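Intramolecular trans-sialidase (PDB 3SLI) cleaves alpha2,3-linked sialic acid from sialoglycoconjugates by an intramolecular trans-sialidase reaction, releasing 2,7-anhydro-Neu5Ac rather than free sialic acid. Local coordinates at residues Gly58-Gly63 with Gly149-Thr154; Asn111-Lys116 with Leu126-Glu131; Thr384-Lys389 with Val409-Phe414. One frame throughout, in Å; residues are numbered along the deposited sequence.

Contact 1 of 3, residues Gly58-Gly63 with Gly149-Thr154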
loop_
_atom_site.group_PDB
_atom_site.type_symbol
_atom_site.label_atom_id
_atom_site.label_comp_id
_atom_site.label_asym_id
_atom_site.label_seq_id
_atom_site.Cartn_x
_atom_site.Cartn_y
_atom_site.Cartn_z
ATOM N N GLY A 58 23.185 30.083 -6.694
ATOM C CA GLY A 58 24.342 29.502 -7.344
ATOM C C GLY A 58 25.072 30.411 -8.303
ATOM O O GLY A 58 24.905 31.637 -8.295
ATOM N N ASN A 59 25.905 29.788 -9.127
ATOM C CA ASN A 59 26.717 30.474 -10.120
ATOM C C ASN A 59 26.083 30.281 -11.503
ATOM O O ASN A 59 26.044 29.163 -12.020
ATOM C CB ASN A 59 28.119 29.876 -10.086
ATOM C CG ASN A 59 29.073 30.587 -11.000
ATOM O OD1 ASN A 59 28.662 31.291 -11.923
ATOM N ND2 ASN A 59 30.364 30.401 -10.758
ATOM N N SER A 60 25.629 31.376 -12.109
ATOM C CA SER A 60 24.955 31.329 -13.409
ATOM C C SER A 60 25.860 31.377 -14.641
ATOM O O SER A 60 25.364 31.272 -15.771
ATOM C CB SER A 60 23.983 32.505 -13.516
ATOM O OG SER A 60 24.700 33.725 -13.690
ATOM N N THR A 61 27.163 31.542 -14.440
ATOM C CA THR A 61 28.074 31.693 -15.566
ATOM C C THR A 61 28.457 30.445 -16.355
ATOM O O THR A 61 28.293 29.309 -15.895
ATOM C CB THR A 61 29.344 32.481 -15.152
ATOM O OG1 THR A 61 30.120 31.711 -14.224
ATOM C CG2 THR A 61 28.950 33.809 -14.497
ATOM N N ALA A 62 28.967 30.683 -17.560
ATOM C CA ALA A 62 29.391 29.627 -18.465
ATOM C C ALA A 62 30.390 28.693 -17.804
ATOM O O ALA A 62 31.304 29.134 -17.095
ATOM C CB ALA A 62 29.989 30.228 -19.726
ATOM N N GLY A 63 30.189 27.397 -18.023
ATOM C CA GLY A 63 31.065 26.392 -17.459
ATOM C C GLY A 63 30.833 26.117 -15.991
ATOM O O GLY A 63 31.424 25.190 -15.435
ATOM N N GLY A 149 31.781 31.128 -6.667
ATOM C CA GLY A 149 31.219 32.128 -7.556
ATOM C C GLY A 149 29.717 32.339 -7.579
ATOM O O GLY A 149 29.155 32.633 -8.639
ATOM N N VAL A 150 29.060 32.236 -6.429
ATOM C CA VAL A 150 27.618 32.452 -6.381
ATOM C C VAL A 150 27.323 33.876 -6.855
ATOM O O VAL A 150 27.989 34.830 -6.438
ATOM C CB VAL A 150 27.065 32.223 -4.956
ATOM C CG1 VAL A 150 25.602 32.640 -4.878
ATOM C CG2 VAL A 150 27.197 30.764 -4.585
ATOM N N ASP A 151 26.351 34.020 -7.750
ATOM C CA ASP A 151 26.004 35.332 -8.284
ATOM C C ASP A 151 24.501 35.566 -8.418
ATOM O O ASP A 151 24.075 36.524 -9.063
ATOM C CB ASP A 151 26.683 35.541 -9.652
ATOM C CG ASP A 151 26.118 34.629 -10.753
ATOM O OD1 ASP A 151 25.320 33.713 -10.455
ATOM O OD2 ASP A 151 26.474 34.840 -11.931
ATOM N N ASN A 152 23.692 34.689 -7.829
ATOM C CA ASN A 152 22.249 34.848 -7.941
ATOM C C ASN A 152 21.456 34.058 -6.905
ATOM O O ASN A 152 21.943 33.071 -6.343
ATOM C CB ASN A 152 21.775 34.460 -9.356
ATOM C CG ASN A 152 21.661 32.944 -9.550
ATOM O OD1 ASN A 152 20.612 32.354 -9.282
ATOM N ND2 ASN A 152 22.735 32.316 -10.014
ATOM N N VAL A 153 20.248 34.548 -6.641
ATOM C CA VAL A 153 19.292 33.932 -5.730
ATOM C C VAL A 153 18.050 33.967 -6.605
ATOM O O VAL A 153 17.595 35.045 -7.012
ATOM C CB VAL A 153 19.051 34.768 -4.448
ATOM C CG1 VAL A 153 18.008 34.075 -3.570
ATOM C CG2 VAL A 153 20.353 34.938 -3.677
ATOM N N THR A 154 17.518 32.789 -6.920
ATOM C CA THR A 154 16.374 32.688 -7.812
ATOM C C THR A 154 15.244 31.795 -7.300
ATOM O O THR A 154 15.466 30.781 -6.635
ATOM C CB THR A 154 16.838 32.162 -9.213
ATOM O OG1 THR A 154 17.860 33.021 -9.735
ATOM C CG2 THR A 154 15.682 32.110 -10.204
#

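Contact 2 of 3, residues Asn111-Lys116 with Leu126-Glu131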
loop_
_atom_site.group_PDB
_atom_site.type_symbol
_atom_site.label_atom_id
_atom_site.label_comp_id
_atom_site.label_asym_id
_atom_site.label_seq_id
_atom_site.Cartn_x
_atom_site.Cartn_y
_atom_site.Cartn_z
ATOM N N ASN A 111 1.417 23.348 -1.223
ATOM C CA ASN A 111 2.146 22.391 -0.409
ATOM C C ASN A 111 3.128 23.271 0.356
ATOM O O ASN A 111 3.503 24.347 -0.126
ATOM C CB ASN A 111 2.911 21.373 -1.268
ATOM C CG ASN A 111 1.983 20.435 -2.041
ATOM O OD1 ASN A 111 1.448 20.797 -3.089
ATOM N ND2 ASN A 111 1.815 19.222 -1.538
ATOM N N THR A 112 3.501 22.850 1.554
ATOM C CA THR A 112 4.438 23.615 2.361
ATOM C C THR A 112 5.628 22.713 2.637
ATOM O O THR A 112 5.482 21.615 3.189
ATOM C CB THR A 112 3.781 24.094 3.675
ATOM O OG1 THR A 112 2.486 24.643 3.385
ATOM C CG2 THR A 112 4.644 25.176 4.339
ATOM N N VAL A 113 6.810 23.174 2.240
ATOM C CA VAL A 113 8.034 22.397 2.402
ATOM C C VAL A 113 9.128 23.164 3.153
ATOM O O VAL A 113 9.053 24.390 3.294
ATOM C CB VAL A 113 8.568 21.942 1.009
ATOM C CG1 VAL A 113 7.447 21.290 0.226
ATOM C CG2 VAL A 113 9.133 23.129 0.222
ATOM N N ALA A 114 10.140 22.435 3.617
ATOM C CA ALA A 114 11.248 23.035 4.347
ATOM C C ALA A 114 12.513 22.206 4.267
ATOM O O ALA A 114 12.474 20.974 4.250
ATOM C CB ALA A 114 10.877 23.244 5.821
ATOM N N LEU A 115 13.640 22.900 4.196
ATOM C CA LEU A 115 14.933 22.250 4.187
ATOM C C LEU A 115 15.704 22.869 5.342
ATOM O O LEU A 115 15.770 24.096 5.473
ATOM C CB LEU A 115 15.700 22.498 2.887
ATOM C CG LEU A 115 17.147 22.059 3.123
ATOM C CD1 LEU A 115 17.288 20.563 2.907
ATOM C CD2 LEU A 115 18.098 22.845 2.273
ATOM N N LYS A 116 16.283 22.018 6.166
ATOM C CA LYS A 116 17.067 22.460 7.301
ATOM C C LYS A 116 18.515 21.996 7.100
ATOM O O LYS A 116 18.767 20.802 6.893
ATOM C CB LYS A 116 16.468 21.859 8.573
ATOM C CG LYS A 116 17.294 21.990 9.831
ATOM C CD LYS A 116 16.588 21.219 10.933
ATOM C CE LYS A 116 17.402 21.161 12.188
ATOM N NZ LYS A 116 16.605 20.517 13.269
ATOM N N LEU A 126 14.674 17.250 5.181
ATOM C CA LEU A 126 13.599 17.742 4.320
ATOM C C LEU A 126 12.252 17.447 4.955
ATOM O O LEU A 126 12.037 16.349 5.478
ATOM C CB LEU A 126 13.648 17.070 2.941
ATOM C CG LEU A 126 14.415 17.706 1.782
ATOM C CD1 LEU A 126 14.379 16.747 0.597
ATOM C CD2 LEU A 126 13.813 19.048 1.399
ATOM N N PHE A 127 11.335 18.408 4.856
ATOM C CA PHE A 127 10.002 18.283 5.431
ATOM C C PHE A 127 8.985 18.719 4.395
ATOM O O PHE A 127 9.277 19.557 3.534
ATOM C CB PHE A 127 9.826 19.228 6.640
ATOM C CG PHE A 127 10.814 19.017 7.752
ATOM C CD1 PHE A 127 12.116 19.528 7.665
ATOM C CD2 PHE A 127 10.445 18.320 8.898
ATOM C CE1 PHE A 127 13.032 19.344 8.703
ATOM C CE2 PHE A 127 11.352 18.129 9.945
ATOM C CZ PHE A 127 12.655 18.646 9.844
ATOM N N ALA A 128 7.773 18.194 4.515
ATOM C CA ALA A 128 6.683 18.586 3.631
ATOM C C ALA A 128 5.363 18.204 4.268
ATOM O O ALA A 128 5.239 17.136 4.873
ATOM C CB ALA A 128 6.812 17.941 2.262
ATOM N N ASN A 129 4.426 19.139 4.219
ATOM C CA ASN A 129 3.078 18.950 4.732
ATOM C C ASN A 129 2.971 18.288 6.103
ATOM O O ASN A 129 2.146 17.388 6.324
ATOM C CB ASN A 129 2.234 18.212 3.688
ATOM C CG ASN A 129 2.156 18.962 2.359
ATOM O OD1 ASN A 129 2.299 20.187 2.303
ATOM N ND2 ASN A 129 1.957 18.222 1.276
ATOM N N GLY A 130 3.830 18.725 7.019
ATOM C CA GLY A 130 3.815 18.220 8.378
ATOM C C GLY A 130 4.607 16.973 8.691
ATOM O O GLY A 130 4.462 16.430 9.787
ATOM N N GLU A 131 5.456 16.522 7.776
ATOM C CA GLU A 131 6.236 15.317 8.029
ATOM C C GLU A 131 7.704 15.461 7.672
ATOM O O GLU A 131 8.056 16.197 6.749
ATOM C CB GLU A 131 5.668 14.130 7.234
ATOM C CG GLU A 131 4.166 13.859 7.415
ATOM C CD GLU A 131 3.787 13.393 8.815
ATOM O OE1 GLU A 131 4.656 12.887 9.560
ATOM O OE2 GLU A 131 2.599 13.528 9.179
#

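Contact 3 of 3, residues Thr384-Lys389 with Val409-Phe414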
loop_
_atom_site.group_PDB
_atom_site.type_symbol
_atom_site.label_atom_id
_atom_site.label_comp_id
_atom_site.label_asym_id
_atom_site.label_seq_id
_atom_site.Cartn_x
_atom_site.Cartn_y
_atom_site.Cartn_z
ATOM N N THR A 384 1.599 -28.854 28.205
ATOM C CA THR A 384 2.573 -27.808 28.491
ATOM C C THR A 384 2.848 -27.043 27.191
ATOM O O THR A 384 3.236 -27.641 26.182
ATOM C CB THR A 384 3.889 -28.412 29.025
ATOM O OG1 THR A 384 3.611 -29.194 30.195
ATOM C CG2 THR A 384 4.886 -27.313 29.370
ATOM N N ASN A 385 2.610 -25.736 27.204
ATOM C CA ASN A 385 2.830 -24.912 26.020
ATOM C C ASN A 385 4.314 -24.845 25.653
ATOM O O ASN A 385 5.163 -24.610 26.515
ATOM C CB ASN A 385 2.285 -23.502 26.250
ATOM C CG ASN A 385 1.856 -22.822 24.961
ATOM O OD1 ASN A 385 2.503 -22.955 23.913
ATOM N ND2 ASN A 385 0.750 -22.091 25.030
ATOM N N LEU A 386 4.625 -25.103 24.386
ATOM C CA LEU A 386 6.001 -25.065 23.895
ATOM C C LEU A 386 6.361 -23.631 23.509
ATOM O O LEU A 386 5.500 -22.865 23.069
ATOM C CB LEU A 386 6.164 -25.984 22.679
ATOM C CG LEU A 386 6.722 -27.394 22.895
ATOM C CD1 LEU A 386 5.983 -28.079 24.024
ATOM C CD2 LEU A 386 6.626 -28.202 21.604
ATOM N N THR A 387 7.629 -23.268 23.675
ATOM C CA THR A 387 8.080 -21.924 23.341
ATOM C C THR A 387 9.402 -21.959 22.591
ATOM O O THR A 387 10.081 -22.986 22.532
ATOM C CB THR A 387 8.295 -21.043 24.607
ATOM O OG1 THR A 387 9.292 -21.638 25.450
ATOM C CG2 THR A 387 7.003 -20.867 25.390
ATOM N N CYS A 388 9.751 -20.818 22.017
ATOM C CA CYS A 388 10.999 -20.640 21.300
ATOM C C CYS A 388 11.311 -19.154 21.386
ATOM O O CYS A 388 10.440 -18.353 21.736
ATOM C CB CYS A 388 10.886 -21.111 19.842
ATOM S SG CYS A 388 9.437 -20.534 18.922
ATOM N N LYS A 389 12.560 -18.797 21.128
ATOM C CA LYS A 389 12.991 -17.409 21.197
ATOM C C LYS A 389 12.530 -16.599 19.990
ATOM O O LYS A 389 12.557 -17.083 18.852
ATOM C CB LYS A 389 14.517 -17.335 21.312
ATOM C CG LYS A 389 15.084 -17.989 22.563
ATOM C CD LYS A 389 14.582 -17.295 23.817
ATOM C CE LYS A 389 15.175 -17.914 25.077
ATOM N NZ LYS A 389 14.577 -17.326 26.310
ATOM N N VAL A 409 8.303 -16.804 22.973
ATOM C CA VAL A 409 6.993 -16.727 22.334
ATOM C C VAL A 409 6.530 -18.160 22.132
ATOM O O VAL A 409 7.348 -19.088 22.066
ATOM C CB VAL A 409 7.031 -15.997 20.956
ATOM C CG1 VAL A 409 7.394 -14.532 21.144
ATOM C CG2 VAL A 409 8.002 -16.684 20.005
ATOM N N ASN A 410 5.220 -18.352 22.076
ATOM C CA ASN A 410 4.678 -19.684 21.879
ATOM C C ASN A 410 5.103 -20.246 20.529
ATOM O O ASN A 410 5.056 -19.552 19.509
ATOM C CB ASN A 410 3.156 -19.670 21.996
ATOM C CG ASN A 410 2.680 -19.432 23.418
ATOM O OD1 ASN A 410 1.639 -18.813 23.637
ATOM N ND2 ASN A 410 3.415 -19.953 24.390
ATOM N N MET A 411 5.563 -21.492 20.546
ATOM C CA MET A 411 6.003 -22.188 19.342
ATOM C C MET A 411 4.787 -22.485 18.471
ATOM O O MET A 411 3.874 -23.183 18.897
ATOM C CB MET A 411 6.689 -23.493 19.727
ATOM C CG MET A 411 7.265 -24.253 18.562
ATOM S SD MET A 411 8.069 -25.744 19.118
ATOM C CE MET A 411 9.659 -25.098 19.698
ATOM N N ASN A 412 4.788 -21.958 17.253
ATOM C CA ASN A 412 3.683 -22.137 16.317
ATOM C C ASN A 412 4.152 -23.000 15.139
ATOM O O ASN A 412 5.322 -22.925 14.740
ATOM C CB ASN A 412 3.221 -20.759 15.840
ATOM C CG ASN A 412 2.005 -20.819 14.960
ATOM O OD1 ASN A 412 2.095 -21.180 13.788
ATOM N ND2 ASN A 412 0.859 -20.445 15.507
ATOM N N ILE A 413 3.244 -23.797 14.570
ATOM C CA ILE A 413 3.584 -24.682 13.443
ATOM C C ILE A 413 4.109 -23.988 12.179
ATOM O O ILE A 413 4.674 -24.646 11.300
ATOM C CB ILE A 413 2.407 -25.618 13.039
ATOM C CG1 ILE A 413 1.198 -24.798 12.581
ATOM C CG2 ILE A 413 2.047 -26.546 14.192
ATOM C CD1 ILE A 413 0.114 -25.620 11.904
ATOM N N PHE A 414 3.916 -22.674 12.079
ATOM C CA PHE A 414 4.388 -21.925 10.916
ATOM C C PHE A 414 5.725 -21.220 11.150
ATOM O O PHE A 414 6.218 -20.508 10.271
ATOM C CB PHE A 414 3.326 -20.919 10.472
ATOM C CG PHE A 414 2.020 -21.555 10.087
ATOM C CD1 PHE A 414 1.906 -22.280 8.904
ATOM C CD2 PHE A 414 0.903 -21.444 10.912
ATOM C CE1 PHE A 414 0.699 -22.884 8.545
ATOM C CE2 PHE A 414 -0.313 -22.047 10.558
ATOM C CZ PHE A 414 -0.409 -22.768 9.372
#

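Contact 1 of 3, residues Gly58-Gly63 with Gly149-Thr154
The carboxylate of Asp151 lies across the start of the loop after strand 51-58 and grips Ser60 with both oxygens. OD1 takes the backbone N-H of Ser60 (N to OD1 2.9 Å), and OD2 takes its hydroxyl (OG to OD2 2.7 Å), each on the syn side of the carboxylate. OD1 has a second donor, ND2 of Asn152, at 3.0 Å; it comes in from the opposite face to Ser60 N, along a nearly straight N-H...O line. Turning CG of Asp151 between its own backbone N and carbonyl carbon (chi1 68°) aims the acid back at the loop. Asn59 stands at about a right angle to this side chain, its amide plane 65° from the carboxylate. Its OD1 instead receives Thr61 N at 2.9 Å, an Asx turn, while ND2 bonds to Thr148 O. Gly58 O accepts Asp151 N at 2.8 Å and, weakly, Asn152 N. Asp151 and Asn152 thus both face Gly58, a classic beta bulge, and Gly58 N returns a bond to Asn152 O to close the antiparallel pair. With three donors around it, the carboxylate is probably stabilised as the anion, which would offset its OD1 lying 3.0 Å from another acceptor, Gly58 O; the loop is held to the bulge mainly by polar bonds.

Contact 2 of 3, residues Asn111-Lys116 with Leu126-Glu131
Methyl groups mesh on one face of this hairpin, where CG1 of Val113 meets CB of Ala128 at 4.0 Å and CD1 of Leu115 meets CD2 of Leu126 at 4.1 Å. Val113 and Ala128 form a non-hydrogen-bonded pair with CA atoms 4.2 Å apart, so the small alanine sits close against the branched valine. Leu115 and Leu126 are the next such pair, their side chains slanting across each other. On the other face, CB of Ala114 meets CB of Phe127 at 4.2 Å. CG of Phe127 lies opposite its carbonyl carbon (chi1 -58°), which lays the ring alongside strand 111-116: Ala114 O meets the ring edge in plane, and CB of Lys116 also lies at the edge, 4.3 Å from CE1. Ala114 and Phe127 exchange two backbone hydrogen bonds. At the turn end Asn129 grips Thr112 twice, its N giving to Thr112 O (2.9 Å) and its OD1 taking Thr112 N along a nearly straight N-H...O line (3.0 Å, 170°). Asn129 and Gly130 are the central residues of a type I' turn; OD1 of Asn129 also bonds to Thr194. Helix 184-191 lies over the Phe127 face, with Leu187 against Phe127 and Asp184 salt-bridged to Lys116, while strands 67-74 and 79-85 pack on Leu115 and strand 37-45 flanks strand 107-118.

Contact 3 of 3, residues Thr384-Lys389 with Val409-Phe414
Met411 runs alongside the Leu386-Cys388 backbone and can be followed atom by atom. Its CB lies 3.6 Å from Leu386 O, beside the bond by which Met411 N gives its hydrogen to that same oxygen (2.9 Å). CG continues opposite the backbone N (chi1 -176°), and the extended second torsion carries SD out to Leu386, where it touches CD2 at 3.8 Å and lies near CB. A bend at the last torsion (chi3 -80°) then turns CE toward Thr387 and Cys388, leaving the methyl 3.6 Å from Thr387 O and near CB of Cys388. The thioether thus has Leu386 at its sulfur and Cys388 at its methyl. SG of Cys388 meets the root of the side chain, 3.8 Å from Met411 CA, and also touches CG2 of Val409. Across the strands the Asn385 and Asn410 side chains cross at about a right angle, although their amide planes are only 12° apart. Cys388 and Val409 exchange two backbone bonds as a hydrogen-bonded antiparallel pair, and Val409 CG2 packs against Cys388 O at 3.4 Å. Next to them Thr387 and Asn410 form a non-hydrogen-bonded pair, where Thr387 CA approaches Val409 O. The result is a two-bridge antiparallel ladder between strands 384-396 and 407-410, whose second chain leaves through an Asx turn, Asn412 OD1 taking Phe414 N. It belongs to an antiparallel sheet built from strands between 329-332 and 420-422 of the chain, separate from the four-stranded sheets consistent with blades of the sialidase beta-propeller.

In the fold
Contacts 1 and 2 both belong to the Sialidase N-terminal domain of the concanavalin clan, and contact 2 is nested in the chain loop that contact 1 closes. Their centres lie about 26 Å apart and their nearest atoms about 12 Å, so they do not touch: contact 1 ties a loop to strand 152-155 in the six-stranded sheet, and contact 2 is a hairpin of the seven-stranded antiparallel sheet of the same domain. Contact 3 follows in series. Its centre is about 65 Å from that of contact 1, on the opposite side of the chain's centre, and about 45 Å from that of contact 2. The bound 2,7-anhydro-Neu5Ac marks the active site, expected in the beta-propeller as in other sialidases, whereas contacts 1 and 2 lie in the separate concanavalin-like domain.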